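Local coordinates for protein leucyl-trna synthetase (Plasmodium falciparum, PDB 5FOC) that attaches leucine to its tRNA and, through the editing domain represented here, probably hydrolyses wrongly charged tRNA, at residues Y183-S186 / E187-Y191; N192-Q196 / G197-L201; N216-K219 / G220-V224. The protein carries 2 engineered substitutions. All blocks are in the same frame, centred on the assembly; numbering follows the deposited sequence.

Contact 1 of 3, residues Y183-S186 / E187-Y191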
ATOM      1  N   TYR A 183      -0.725   4.514  10.435  1.00 19.04           N
ATOM      2  CA  TYR A 183      -0.933   4.391   9.011  1.00 18.47           C
ATOM      3  C   TYR A 183      -0.057   5.267   8.153  1.00 20.47           C
ATOM      4  O   TYR A 183       0.246   6.380   8.529  1.00 20.16           O
ATOM      5  CB  TYR A 183      -2.407   4.696   8.691  1.00 17.52           C
ATOM      6  CG  TYR A 183      -3.406   3.689   9.217  1.00 17.80           C
ATOM      7  CD1 TYR A 183      -3.245   2.306   8.984  1.00 20.51           C
ATOM      8  CD2 TYR A 183      -4.506   4.079  10.009  1.00 19.12           C
ATOM      9  CE1 TYR A 183      -4.168   1.376   9.451  1.00 19.10           C
ATOM     10  CE2 TYR A 183      -5.426   3.145  10.492  1.00 20.52           C
ATOM     11  CZ  TYR A 183      -5.267   1.792  10.209  1.00 20.55           C
ATOM     12  OH  TYR A 183      -6.097   0.794  10.647  1.00 22.18           O
ATOM     13  N   VAL A 184       0.391   4.716   7.024  1.00 19.10           N
ATOM     14  CA  VAL A 184       1.140   5.446   6.038  1.00 18.00           C
ATOM     15  C   VAL A 184       0.219   5.591   4.807  1.00 18.04           C
ATOM     16  O   VAL A 184      -0.312   4.589   4.284  1.00 20.70           O
ATOM     17  CB  VAL A 184       2.419   4.723   5.569  1.00 17.09           C
ATOM     18  CG1 VAL A 184       3.238   5.622   4.688  1.00 19.43           C
ATOM     19  CG2 VAL A 184       3.264   4.297   6.790  1.00 18.89           C
ATOM     20  N   CYS A 185       0.099   6.826   4.341  1.00 17.56           N
ATOM     21  CA  CYS A 185      -0.870   7.133   3.238  1.00 20.55           C
ATOM     22  C   CYS A 185      -0.575   8.499   2.656  1.00 19.69           C
ATOM     23  O   CYS A 185       0.111   9.318   3.239  1.00 21.64           O
ATOM     24  CB  CYS A 185      -2.273   7.069   3.784  1.00 24.20           C
ATOM     25  SG  CYS A 185      -2.608   8.208   5.147  1.00 26.51           S
ATOM     26  N   SER A 186      -1.188   8.751   1.492  1.00 20.97           N
ATOM     27  CA  SER A 186      -1.040  10.020   0.830  1.00 20.88           C
ATOM     28  C   SER A 186      -1.840  11.151   1.557  1.00 22.18           C
ATOM     29  O   SER A 186      -2.795  10.915   2.301  1.00 24.93           O
ATOM     30  CB  SER A 186      -1.568   9.902  -0.614  1.00 22.91           C
ATOM     31  OG  SER A 186      -2.949   9.559  -0.612  1.00 22.85           O
ATOM     32  N   GLU A 187      -1.394  12.378   1.301  1.00 22.50           N
ATOM     33  CA  GLU A 187      -2.127  13.566   1.720  1.00 23.16           C
ATOM     34  C   GLU A 187      -3.565  13.512   1.222  1.00 25.08           C
ATOM     35  O   GLU A 187      -4.505  13.725   2.002  1.00 28.49           O
ATOM     36  CB  GLU A 187      -1.471  14.828   1.168  1.00 28.34           C
ATOM     37  CG  GLU A 187      -2.056  16.104   1.744  1.00 30.89           C
ATOM     38  CD  GLU A 187      -1.449  17.341   1.150  1.00 35.54           C
ATOM     39  OE1 GLU A 187      -0.668  17.245   0.189  1.00 44.28           O
ATOM     40  OE2 GLU A 187      -1.779  18.422   1.644  1.00 48.91           O
ATOM     41  N   ASN A 188      -3.699  13.185  -0.053  1.00 23.68           N
ATOM     42  CA  ASN A 188      -5.024  13.023  -0.702  1.00 24.64           C
ATOM     43  C   ASN A 188      -6.015  12.224   0.122  1.00 25.34           C
ATOM     44  O   ASN A 188      -7.183  12.546   0.188  1.00 26.81           O
ATOM     45  CB  ASN A 188      -4.876  12.341  -2.063  1.00 27.05           C
ATOM     46  CG  ASN A 188      -6.204  12.045  -2.715  1.00 22.94           C
ATOM     47  OD1 ASN A 188      -6.869  13.008  -3.216  1.00 29.75           O
ATOM     48  ND2 ASN A 188      -6.644  10.806  -2.728  1.00 24.32           N
ATOM     49  N   SER A 189      -5.565  11.127   0.721  1.00 23.25           N
ATOM     50  CA  SER A 189      -6.487  10.252   1.440  1.00 23.07           C
ATOM     51  C   SER A 189      -6.933  10.759   2.807  1.00 22.13           C
ATOM     52  O   SER A 189      -7.882  10.252   3.350  1.00 24.16           O
ATOM     53  CB  SER A 189      -5.898   8.846   1.568  1.00 19.00           C
ATOM     54  OG  SER A 189      -4.756   8.850   2.395  1.00 24.08           O
ATOM     55  N   LEU A 190      -6.253  11.737   3.383  1.00 22.10           N
ATOM     56  CA  LEU A 190      -6.375  11.978   4.827  1.00 23.95           C
ATOM     57  C   LEU A 190      -7.772  12.329   5.301  1.00 21.54           C
ATOM     58  O   LEU A 190      -8.349  11.659   6.144  1.00 21.26           O
ATOM     59  CB  LEU A 190      -5.364  13.017   5.288  1.00 23.80           C
ATOM     60  CG  LEU A 190      -3.877  12.574   5.317  1.00 22.73           C
ATOM     61  CD1 LEU A 190      -3.007  13.781   5.588  1.00 26.13           C
ATOM     62  CD2 LEU A 190      -3.572  11.456   6.333  1.00 22.75           C
ATOM     63  N   TYR A 191      -8.401  13.325   4.650  1.00 24.75           N
ATOM     64  CA  TYR A 191      -9.671  13.702   5.167  1.00 25.22           C
ATOM     65  C   TYR A 191     -10.744  12.677   4.819  1.00 26.00           C
ATOM     66  O   TYR A 191     -11.686  12.522   5.589  1.00 31.52           O
ATOM     67  CB  TYR A 191     -10.022  15.079   4.702  1.00 25.92           C
ATOM     68  CG  TYR A 191      -9.132  16.171   5.158  1.00 28.23           C
ATOM     69  CD1 TYR A 191      -8.964  16.429   6.502  1.00 35.84           C
ATOM     70  CD2 TYR A 191      -8.540  17.044   4.249  1.00 37.65           C
ATOM     71  CE1 TYR A 191      -8.158  17.473   6.946  1.00 37.17           C
ATOM     72  CE2 TYR A 191      -7.740  18.105   4.677  1.00 40.33           C
ATOM     73  CZ  TYR A 191      -7.556  18.313   6.032  1.00 40.17           C
ATOM     74  OH  TYR A 191      -6.770  19.350   6.492  1.00 50.03           O
TER
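Cys185, late in strand 181-185, and the following Ser186 fold against Ser189 and Leu190 in the short connection that carries the chain from the main sheet of the editing domain into helix 190-195. A type I beta turn from Glu187 to Leu190 makes the change of direction, and the side chain of Ser189 is turned back toward the strand it has left. Its hydroxyl donates to the backbone carbonyl of Ser186, Ser189 OG to Ser186 O being 2.8 Å. The bond reaches the oxygen off the C=O direction, at 134°, and is tilted moderately from the carbonyl plane. A chi1 of 66° places Ser189 OG between its own backbone N and carbonyl carbon, turned back over the main chain toward Ser186 O. Ser189 N adds a weak bond to Ser186 O at 3.2 Å. A second weak bond runs from Ser189 N to the hydroxyl Ser186 OG, at 3.3 Å, and that hydroxyl also has a weak bond with Ser251 O. Serine suits both positions, since its short arm puts a hydroxyl close to the main chain. The apolar contact lies beside this polar cluster, where the small thiol Cys185 SG meets the branched methyl Leu190 CD2 at 3.6 Å. Leu190 CG packs over the carbonyl, 3.6 Å from Ser186 O. Asn188 faces another way, its ND2 bonding to Ser251 O and Glu374 OE1. Within the turn, then, one hydroxyl and one weak amide bond grip the carbonyl of Ser186, just beyond the strand, and tie it to the start of the helix.

Contact 2 of 3, residues N192-Q196 / G197-L201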
ATOM      1  N   ASN A 192     -10.580  11.985   3.692  1.00 27.09           N
ATOM      2  CA  ASN A 192     -11.450  10.849   3.320  1.00 29.72           C
ATOM      3  C   ASN A 192     -11.379   9.752   4.367  1.00 24.15           C
ATOM      4  O   ASN A 192     -12.338   9.179   4.806  1.00 27.34           O
ATOM      5  CB  ASN A 192     -11.092  10.306   1.924  1.00 30.86           C
ATOM      6  CG  ASN A 192     -11.204  11.369   0.808  1.00 39.14           C
ATOM      7  OD1 ASN A 192     -10.217  11.653   0.071  1.00 47.94           O
ATOM      8  ND2 ASN A 192     -12.380  11.952   0.674  1.00 27.18           N
ATOM      9  N   LEU A 193     -10.146   9.451   4.795  1.00 25.03           N
ATOM     10  CA  LEU A 193     -10.025   8.482   5.873  1.00 23.48           C
ATOM     11  C   LEU A 193     -10.741   8.916   7.165  1.00 24.42           C
ATOM     12  O   LEU A 193     -11.412   8.099   7.810  1.00 26.16           O
ATOM     13  CB  LEU A 193      -8.551   8.188   6.167  1.00 20.51           C
ATOM     14  CG  LEU A 193      -7.753   7.469   5.067  1.00 21.66           C
ATOM     15  CD1 LEU A 193      -6.243   7.528   5.367  1.00 20.58           C
ATOM     16  CD2 LEU A 193      -8.265   6.058   4.848  1.00 21.72           C
ATOM     17  N   ALA A 194     -10.591  10.180   7.537  1.00 24.46           N
ATOM     18  CA  ALA A 194     -11.278  10.686   8.719  1.00 26.10           C
ATOM     19  C   ALA A 194     -12.815  10.592   8.571  1.00 28.01           C
ATOM     20  O   ALA A 194     -13.505  10.120   9.503  1.00 31.18           O
ATOM     21  CB  ALA A 194     -10.821  12.094   9.027  1.00 30.53           C
ATOM     22  N   TYR A 195     -13.317  10.914   7.358  1.00 27.78           N
ATOM     23  CA  TYR A 195     -14.765  10.892   7.125  1.00 31.41           C
ATOM     24  C   TYR A 195     -15.255   9.442   7.287  1.00 32.73           C
ATOM     25  O   TYR A 195     -16.287   9.201   7.880  1.00 38.71           O
ATOM     26  CB  TYR A 195     -15.166  11.460   5.738  1.00 30.25           C
ATOM     27  CG  TYR A 195     -16.673  11.433   5.497  1.00 33.47           C
ATOM     28  CD1 TYR A 195     -17.522  12.201   6.271  1.00 38.92           C
ATOM     29  CD2 TYR A 195     -17.250  10.536   4.562  1.00 40.63           C
ATOM     30  CE1 TYR A 195     -18.904  12.150   6.082  1.00 50.29           C
ATOM     31  CE2 TYR A 195     -18.631  10.486   4.354  1.00 48.41           C
ATOM     32  CZ  TYR A 195     -19.448  11.288   5.119  1.00 51.67           C
ATOM     33  OH  TYR A 195     -20.795  11.221   4.922  1.00 65.00           O
ATOM     34  N   GLN A 196     -14.453   8.480   6.839  1.00 27.59           N
ATOM     35  CA  GLN A 196     -14.720   7.022   6.921  0.50 29.62           C
ATOM     36  C   GLN A 196     -14.560   6.463   8.332  1.00 26.50           C
ATOM     37  O   GLN A 196     -14.800   5.268   8.554  1.00 38.17           O
ATOM     38  CB  GLN A 196     -13.756   6.191   6.013  0.50 29.00           C
ATOM     39  CG  GLN A 196     -14.130   6.027   4.542  0.50 30.80           C
ATOM     40  CD  GLN A 196     -15.547   5.509   4.319  0.50 32.94           C
ATOM     41  OE1 GLN A 196     -15.883   4.373   4.676  0.50 35.06           O
ATOM     42  NE2 GLN A 196     -16.382   6.340   3.697  0.50 34.62           N
ATOM     43  N   GLY A 197     -14.110   7.270   9.284  1.00 30.59           N
ATOM     44  CA  GLY A 197     -13.838   6.763  10.650  1.00 27.08           C
ATOM     45  C   GLY A 197     -12.603   5.919  10.841  1.00 27.37           C
ATOM     46  O   GLY A 197     -12.503   5.196  11.841  1.00 31.43           O
ATOM     47  N   ILE A 198     -11.672   6.001   9.896  1.00 24.18           N
ATOM     48  CA  ILE A 198     -10.424   5.221   9.947  1.00 22.42           C
ATOM     49  C   ILE A 198      -9.358   5.969  10.731  1.00 22.60           C
ATOM     50  O   ILE A 198      -8.546   5.331  11.396  1.00 24.31           O
ATOM     51  CB  ILE A 198      -9.933   4.869   8.524  1.00 22.97           C
ATOM     52  CG1 ILE A 198     -11.044   4.073   7.809  1.00 27.35           C
ATOM     53  CG2 ILE A 198      -8.590   4.095   8.579  1.00 23.13           C
ATOM     54  CD1 ILE A 198     -10.858   3.861   6.323  1.00 29.43           C
ATOM     55  N   ILE A 199      -9.302   7.287  10.636  1.00 22.13           N
ATOM     56  CA  ILE A 199      -8.407   8.092  11.468  1.00 22.42           C
ATOM     57  C   ILE A 199      -9.206   9.191  12.142  1.00 21.17           C
ATOM     58  O   ILE A 199     -10.277   9.543  11.608  1.00 26.84           O
ATOM     59  CB  ILE A 199      -7.236   8.683  10.662  1.00 21.03           C
ATOM     60  CG1 ILE A 199      -7.690   9.823   9.722  1.00 21.70           C
ATOM     61  CG2 ILE A 199      -6.510   7.586   9.867  1.00 20.09           C
ATOM     62  CD1 ILE A 199      -6.546  10.515   9.009  1.00 22.24           C
ATOM     63  N   PRO A 200      -8.741   9.745  13.253  1.00 21.66           N
ATOM     64  CA  PRO A 200      -9.370  10.854  13.916  1.00 23.62           C
ATOM     65  C   PRO A 200      -8.886  12.180  13.384  1.00 24.02           C
ATOM     66  O   PRO A 200      -7.892  12.249  12.664  1.00 24.62           O
ATOM     67  CB  PRO A 200      -8.927  10.706  15.348  1.00 20.60           C
ATOM     68  CG  PRO A 200      -7.582  10.098  15.224  1.00 20.92           C
ATOM     69  CD  PRO A 200      -7.622   9.182  14.060  1.00 20.10           C
ATOM     70  N   LEU A 201      -9.652  13.211  13.725  1.00 25.10           N
ATOM     71  CA  LEU A 201      -9.247  14.626  13.580  1.00 25.07           C
ATOM     72  C   LEU A 201      -8.721  15.106  14.929  1.00 27.48           C
ATOM     73  O   LEU A 201      -9.174  14.655  15.957  1.00 29.87           O
ATOM     74  CB  LEU A 201     -10.422  15.487  13.118  1.00 25.80           C
ATOM     75  CG  LEU A 201     -10.993  15.313  11.722  1.00 26.62           C
ATOM     76  CD1 LEU A 201     -12.215  16.213  11.526  1.00 28.47           C
ATOM     77  CD2 LEU A 201      -9.870  15.610  10.726  1.00 35.05           C
TER
HETATM   78  O   HOH W   1     -12.927   9.977  12.237  1.00 41.18           O
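Ile198 packs back on Leu193 and Gln196, covering the last turn of helix 190-195 just after the chain has reversed. Its CB lies 3.6 Å from Leu193 O, the carbonyl that also receives the Ile198 amide. CG1, set anti to the carbonyl carbon (chi1 -58°), runs alongside Gln196 CB at 3.9 Å. The side chain stays extended (chi2 169°), and the tip CD1 settles between two partners, 3.7 Å from both Leu193 CD2 and Gln196 CB; the leucine and isoleucine side chains meet at a slant. The other branch, CG2, faces Tyr183 of strand 181-185. A branched apolar side chain fits here because each arm finds a different surface. In the conformer modelled here, the polar end of Gln196 turns away, its OE1 accepting from Gln156 NE2. Ile199 covers the neighbouring face of the helix: its CG1 meets Ala194 CB at 3.9 Å, and Leu201 CD2 approaches the same methyl. Alanine is small enough for the returning chain to pass close by, so that Ala194 CA makes a CH···O contact of 3.3 Å with Ile199 O. A water donates to both Ala194 O and Ile199 O, tying helix end to loop, whereas the amide Ile199 N is buried without any partner. Two backbone bonds close the reversal: Ile198 N to Leu193 O at 3.0 Å, and Gly197 N to Ala194 O at 2.9 Å, the second from well above the carbonyl plane. Gly197 takes a positive phi of 74°, which glycine tolerates best. This pair of bonds, with an apolar contact between Leu193 and Ile198 across them, is the classical Schellman motif at a helix C-terminus.

Contact 3 of 3, residues N216-K219 / G220-V224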
ATOM      1  N   ASN A 216       4.869  12.201  10.882  1.00 20.45           N
ATOM      2  CA  ASN A 216       5.951  12.416   9.963  1.00 19.58           C
ATOM      3  C   ASN A 216       5.416  12.492   8.537  1.00 19.37           C
ATOM      4  O   ASN A 216       4.287  12.066   8.248  1.00 22.66           O
ATOM      5  CB  ASN A 216       7.011  11.264  10.093  1.00 20.70           C
ATOM      6  CG  ASN A 216       8.414  11.768  10.059  1.00 22.85           C
ATOM      7  OD1 ASN A 216       8.716  12.800   9.488  1.00 27.26           O
ATOM      8  ND2 ASN A 216       9.331  11.000  10.736  1.00 24.69           N
ATOM      9  N   LYS A 217       6.280  12.999   7.664  1.00 22.16           N
ATOM     10  CA  LYS A 217       6.031  13.100   6.234  1.00 21.83           C
ATOM     11  C   LYS A 217       7.337  12.681   5.560  1.00 23.43           C
ATOM     12  O   LYS A 217       8.375  13.308   5.779  1.00 25.03           O
ATOM     13  CB  LYS A 217       5.623  14.535   5.874  1.00 25.37           C
ATOM     14  CG  LYS A 217       5.449  14.744   4.414  1.00 25.84           C
ATOM     15  CD  LYS A 217       5.087  16.183   4.107  1.00 28.74           C
ATOM     16  CE  LYS A 217       6.317  17.048   3.963  1.00 33.28           C
ATOM     17  NZ  LYS A 217       5.877  18.430   3.602  1.00 40.28           N
ATOM     18  N   ILE A 218       7.285  11.591   4.794  1.00 21.90           N
ATOM     19  CA  ILE A 218       8.484  10.930   4.289  1.00 20.13           C
ATOM     20  C   ILE A 218       8.360  10.630   2.783  1.00 21.34           C
ATOM     21  O   ILE A 218       7.347  10.055   2.333  1.00 21.02           O
ATOM     22  CB  ILE A 218       8.821   9.656   5.144  1.00 19.87           C
ATOM     23  CG1 ILE A 218       8.962  10.026   6.620  1.00 22.09           C
ATOM     24  CG2 ILE A 218      10.037   8.967   4.603  1.00 22.02           C
ATOM     25  CD1 ILE A 218       9.137   8.838   7.561  1.00 23.84           C
ATOM     26  N   LYS A 219       9.385  10.993   2.009  1.00 22.87           N
ATOM     27  CA  LYS A 219       9.373  10.685   0.562  1.00 26.49           C
ATOM     28  C   LYS A 219       9.389   9.180   0.368  1.00 21.73           C
ATOM     29  O   LYS A 219      10.068   8.441   1.117  1.00 23.09           O
ATOM     30  CB  LYS A 219      10.514  11.344  -0.215  1.00 28.97           C
ATOM     31  CG  LYS A 219      10.079  12.530  -1.082  1.00 39.69           C
ATOM     32  CD  LYS A 219      11.233  13.106  -1.899  1.00 50.58           C
ATOM     33  CE  LYS A 219      11.655  12.204  -3.053  1.00 55.71           C
ATOM     34  NZ  LYS A 219      13.076  12.448  -3.425  1.00 60.96           N
ATOM     35  N   GLY A 220       8.637   8.696  -0.589  1.00 24.91           N
ATOM     36  CA  GLY A 220       8.442   7.277  -0.803  1.00 20.20           C
ATOM     37  C   GLY A 220       9.724   6.500  -1.040  1.00 19.72           C
ATOM     38  O   GLY A 220       9.808   5.340  -0.644  1.00 23.29           O
ATOM     39  N   GLU A 221      10.710   7.153  -1.651  1.00 20.75           N
ATOM     40  CA  GLU A 221      12.000   6.531  -1.957  1.00 18.94           C
ATOM     41  C   GLU A 221      12.625   5.902  -0.703  1.00 20.78           C
ATOM     42  O   GLU A 221      13.310   4.872  -0.765  1.00 24.30           O
ATOM     43  CB  GLU A 221      12.965   7.523  -2.600  1.00 26.78           C
ATOM     44  CG  GLU A 221      13.337   8.744  -1.798  1.00 29.42           C
ATOM     45  CD  GLU A 221      14.443   9.575  -2.454  1.00 38.88           C
ATOM     46  OE1 GLU A 221      15.289   9.054  -3.198  1.00 48.66           O
ATOM     47  OE2 GLU A 221      14.499  10.770  -2.195  1.00 48.51           O
ATOM     48  N   HIS A 222      12.368   6.516   0.437  1.00 23.20           N
ATOM     49  CA  HIS A 222      12.968   6.050   1.682  1.00 20.68           C
ATOM     50  C   HIS A 222      12.409   4.755   2.202  1.00 21.81           C
ATOM     51  O   HIS A 222      13.059   4.050   3.029  1.00 25.92           O
ATOM     52  CB  HIS A 222      12.892   7.108   2.741  1.00 23.90           C
ATOM     53  CG  HIS A 222      13.645   8.329   2.381  1.00 25.39           C
ATOM     54  ND1 HIS A 222      14.987   8.309   2.088  1.00 25.95           N
ATOM     55  CD2 HIS A 222      13.237   9.608   2.192  1.00 28.23           C
ATOM     56  CE1 HIS A 222      15.393   9.526   1.801  1.00 28.03           C
ATOM     57  NE2 HIS A 222      14.340  10.326   1.820  1.00 32.00           N
ATOM     58  N   PHE A 223      11.251   4.369   1.716  1.00 21.42           N
ATOM     59  CA  PHE A 223      10.620   3.107   2.078  1.00 21.19           C
ATOM     60  C   PHE A 223      10.903   1.957   1.126  1.00 20.00           C
ATOM     61  O   PHE A 223      10.540   0.803   1.430  1.00 21.17           O
ATOM     62  CB  PHE A 223       9.125   3.272   2.186  1.00 18.46           C
ATOM     63  CG  PHE A 223       8.673   4.279   3.208  1.00 19.44           C
ATOM     64  CD1 PHE A 223       9.028   4.178   4.553  1.00 25.12           C
ATOM     65  CD2 PHE A 223       7.807   5.309   2.847  1.00 21.38           C
ATOM     66  CE1 PHE A 223       8.545   5.092   5.480  1.00 24.30           C
ATOM     67  CE2 PHE A 223       7.346   6.224   3.770  1.00 26.50           C
ATOM     68  CZ  PHE A 223       7.689   6.120   5.077  1.00 25.33           C
ATOM     69  N   VAL A 224      11.509   2.275  -0.025  1.00 20.36           N
ATOM     70  CA  VAL A 224      11.793   1.268  -1.031  1.00 20.17           C
ATOM     71  C   VAL A 224      12.741   0.237  -0.436  1.00 20.32           C
ATOM     72  O   VAL A 224      13.750   0.569   0.158  1.00 25.73           O
ATOM     73  CB  VAL A 224      12.311   1.881  -2.349  1.00 20.23           C
ATOM     74  CG1 VAL A 224      12.766   0.825  -3.337  1.00 23.02           C
ATOM     75  CG2 VAL A 224      11.154   2.672  -2.982  1.00 18.84           C
TER
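Ile218, near the end of strand 216-219, packs against Phe223, the two side chains crossing at about a right angle with CB and CG2 of Ile218 nearest Phe223 CZ. Ile218 CB is 3.7 Å from Phe223 CZ, and Ile218 CG2 also reaches His222 CB, at 3.9 Å. A beta-branched residue suits the strand and gives the ring apolar carbons to rest on; that ring also meets Phe123 edge-to-face. Lys219 follows, and the chain turns at once: His222 N donates to Lys219 O (3.1 Å), fairly straight at hydrogen (155°) but from above the carbonyl plane. Gly220 begins the turn with helical backbone angles. The Lys219 side chain bends at chi3 (72°), and its NZ approaches Glu221 OE2 from above the carboxylate plane, forming a salt bridge whose modelled length, 2.5 Å, is unusually short and so uncertain in detail. Glu221 CG in turn lies 4.0 Å over one face of the His222 ring. The turn is therefore two-sided in character: a partly exposed ion pair, its exact strength doubtful, probably links strand and loop on one side, while Ile218 and Phe223 close the buried side by apolar packing.

Contacts 1 and 2 follow each other along the chain, the first leading into helix 190-195 and the second leading out of it; their centres are 10 Å apart. They touch directly: Cys185 SG packs on Leu193 CD1 at 3.7 Å, and the Tyr183 ring lies against Ile198 and Ile199, so the helix and its exit loop rest on strand 181-185. Contact 3 lies 13 Å from contact 1, centre to centre, at another strand of the same sheet, the link being a loose approach of Val184 to Phe223. Contacts 2 and 3 do not meet, with about 11 Å between nearest atoms. Each of the three lies where the chain turns beside a helix or strand.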